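Local atomic coordinates of type IV secretion system protein VirB11 (Brucella suis, PDB entry 2GZA), a protein that hydrolyses ATP as the hexameric cytoplasmic ATPase of the VirB type IV secretion system, which could be required to establish the bacterium's replication niche in the host. Residues C[241-246]-C[265-269]. Numbering follows the deposited sequence.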
loop_
_atom_site.group_PDB
_atom_site.type_symbol
_atom_site.label_atom_id
_atom_site.label_comp_id
_atom_site.label_asym_id
_atom_site.label_seq_id
_atom_site.Cartn_x
_atom_site.Cartn_y
_atom_site.Cartn_z
ATOM N N ALA C 241 -28.137 0.615 8.963
ATOM C CA ALA C 241 -28.582 1.431 7.842
ATOM C C ALA C 241 -28.128 0.819 6.525
ATOM O O ALA C 241 -28.818 0.925 5.513
ATOM C CB ALA C 241 -28.066 2.862 7.971
ATOM N N ALA C 242 -26.962 0.178 6.544
ATOM C CA ALA C 242 -26.399 -0.431 5.346
ATOM C C ALA C 242 -27.186 -1.666 4.888
ATOM O O ALA C 242 -27.483 -1.807 3.705
ATOM C CB ALA C 242 -24.929 -0.771 5.545
ATOM N N THR C 243 -27.527 -2.547 5.821
ATOM C CA THR C 243 -28.303 -3.740 5.488
ATOM C C THR C 243 -29.700 -3.370 4.980
ATOM O O THR C 243 -30.233 -4.024 4.067
ATOM C CB THR C 243 -28.417 -4.719 6.670
ATOM O OG1 THR C 243 -29.064 -4.068 7.770
ATOM C CG2 THR C 243 -27.036 -5.217 7.106
ATOM N N LEU C 244 -30.273 -2.314 5.558
ATOM C CA LEU C 244 -31.558 -1.806 5.102
ATOM C C LEU C 244 -31.482 -1.233 3.686
ATOM O O LEU C 244 -32.407 -1.427 2.884
ATOM C CB LEU C 244 -32.101 -0.774 6.077
ATOM C CG LEU C 244 -33.024 -1.213 7.211
ATOM C CD1 LEU C 244 -33.099 -2.727 7.420
ATOM C CD2 LEU C 244 -32.637 -0.491 8.506
ATOM N N LEU C 245 -30.389 -0.538 3.376
ATOM C CA LEU C 245 -30.182 -0.029 2.022
ATOM C C LEU C 245 -30.135 -1.180 1.019
ATOM O O LEU C 245 -30.724 -1.098 -0.053
ATOM C CB LEU C 245 -28.919 0.831 1.910
ATOM C CG LEU C 245 -28.999 2.328 2.249
ATOM C CD1 LEU C 245 -27.609 2.903 2.496
ATOM C CD2 LEU C 245 -29.716 3.137 1.172
ATOM N N ARG C 246 -29.449 -2.261 1.374
ATOM C CA ARG C 246 -29.379 -3.435 0.499
ATOM C C ARG C 246 -30.731 -4.119 0.370
ATOM O O ARG C 246 -31.088 -4.617 -0.695
ATOM C CB ARG C 246 -28.299 -4.418 0.962
ATOM C CG ARG C 246 -26.891 -4.007 0.498
ATOM C CD ARG C 246 -25.778 -4.933 1.006
ATOM N NE ARG C 246 -24.972 -4.316 2.067
ATOM C CZ ARG C 246 -24.933 -4.738 3.329
ATOM N NH1 ARG C 246 -25.649 -5.790 3.709
ATOM N NH2 ARG C 246 -24.168 -4.111 4.218
ATOM N N GLU C 265 -22.270 3.274 5.593
ATOM C CA GLU C 265 -23.434 3.217 4.681
ATOM C C GLU C 265 -23.212 4.072 3.447
ATOM O O GLU C 265 -23.791 3.795 2.391
ATOM C CB GLU C 265 -24.732 3.710 5.321
ATOM C CG GLU C 265 -24.794 3.650 6.804
ATOM C CD GLU C 265 -24.016 4.755 7.447
ATOM O OE1 GLU C 265 -24.355 5.939 7.234
ATOM O OE2 GLU C 265 -23.064 4.422 8.172
ATOM N N ALA C 266 -22.412 5.131 3.589
ATOM C CA ALA C 266 -22.154 6.054 2.486
ATOM C C ALA C 266 -21.754 5.320 1.221
ATOM O O ALA C 266 -22.126 5.722 0.129
ATOM C CB ALA C 266 -21.090 7.065 2.861
ATOM N N TYR C 267 -21.003 4.238 1.378
ATOM C CA TYR C 267 -20.557 3.436 0.247
ATOM C C TYR C 267 -21.707 2.639 -0.377
ATOM O O TYR C 267 -21.804 2.536 -1.605
ATOM C CB TYR C 267 -19.424 2.501 0.660
ATOM C CG TYR C 267 -18.884 1.647 -0.464
ATOM C CD1 TYR C 267 -17.913 2.136 -1.325
ATOM C CD2 TYR C 267 -19.344 0.352 -0.667
ATOM C CE1 TYR C 267 -17.417 1.357 -2.356
ATOM C CE2 TYR C 267 -18.853 -0.436 -1.698
ATOM C CZ TYR C 267 -17.888 0.077 -2.537
ATOM O OH TYR C 267 -17.382 -0.685 -3.567
ATOM N N ASP C 268 -22.555 2.061 0.462
ATOM C CA ASP C 268 -23.737 1.369 -0.015
ATOM C C ASP C 268 -24.678 2.364 -0.683
ATOM O O ASP C 268 -25.280 2.039 -1.699
ATOM C CB ASP C 268 -24.413 0.641 1.132
ATOM C CG ASP C 268 -23.488 -0.338 1.808
ATOM O OD1 ASP C 268 -22.870 0.038 2.832
ATOM O OD2 ASP C 268 -23.363 -1.480 1.305
ATOM N N PHE C 269 -24.780 3.575 -0.130
ATOM C CA PHE C 269 -25.600 4.635 -0.706
ATOM C C PHE C 269 -25.142 4.916 -2.128
ATOM O O PHE C 269 -25.952 4.947 -3.057
ATOM C CB PHE C 269 -25.509 5.917 0.139
ATOM C CG PHE C 269 -26.418 7.017 -0.328
ATOM C CD1 PHE C 269 -27.742 7.062 0.084
ATOM C CD2 PHE C 269 -25.947 8.013 -1.169
ATOM C CE1 PHE C 269 -28.590 8.083 -0.338
ATOM C CE2 PHE C 269 -26.782 9.032 -1.603
ATOM C CZ PHE C 269 -28.112 9.066 -1.184
#
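OD2 of Asp-268 takes the polar bond between segments 241-246 and 265-269, a weak hydrogen bond and salt bridge from NE of Arg-246 at 3.3 Å. It is long but nearly straight, 172° at the hydrogen. The oxygen meets the guanidinium at its edge, while the carboxylate plane is turned 59° from that of the guanidinium. Arg-246 reaches this position because its chain bends at chi3 and folds back along its own helix, which lays one guanidinium face over the carbonyl O of Ala-242. The other carboxylate oxygen, OD1 of Asp-268, rests against CB of Ala-242 at 3.5 Å, so a single acid spans a charged group and a methyl. The pair illustrates how an ion pair can border a helix interface made mostly of aliphatic contacts. Next to the ion pair, CD1 of Leu-245 points into the neighbouring helix, 3.9 Å from the carbonyl O of Glu-265 and 4.1 Å from CB of Asp-268, with CB of Phe-269 a little farther off. Leu-245 also packs on Ile-208, Ile-256 and Leu-258, which ties the interface to the sheet of strands 205-209 and 255-258. At the N-terminal end, CG of Glu-265 lies 3.6 Å from CB of Ala-241. A bend at chi2 then carries its carboxylate away from helix 241-248, and OE1 accepts hydrogen bonds from the backbone N of Arg-262 and Gly-263. With only a methyl at Ala-242, the backbones approach closely here, CA of Ala-242 lying 4.7 Å from CA of Glu-265. The segment axes are 8.9 Å apart and run nearly parallel, at 15°. Helix 241-248 thus packs on parallel strands 205-209 and 255-258, and helix 265-274, itself covered by helix 289-300, lies alongside it within the layered alpha/beta core of a P-loop NTPase.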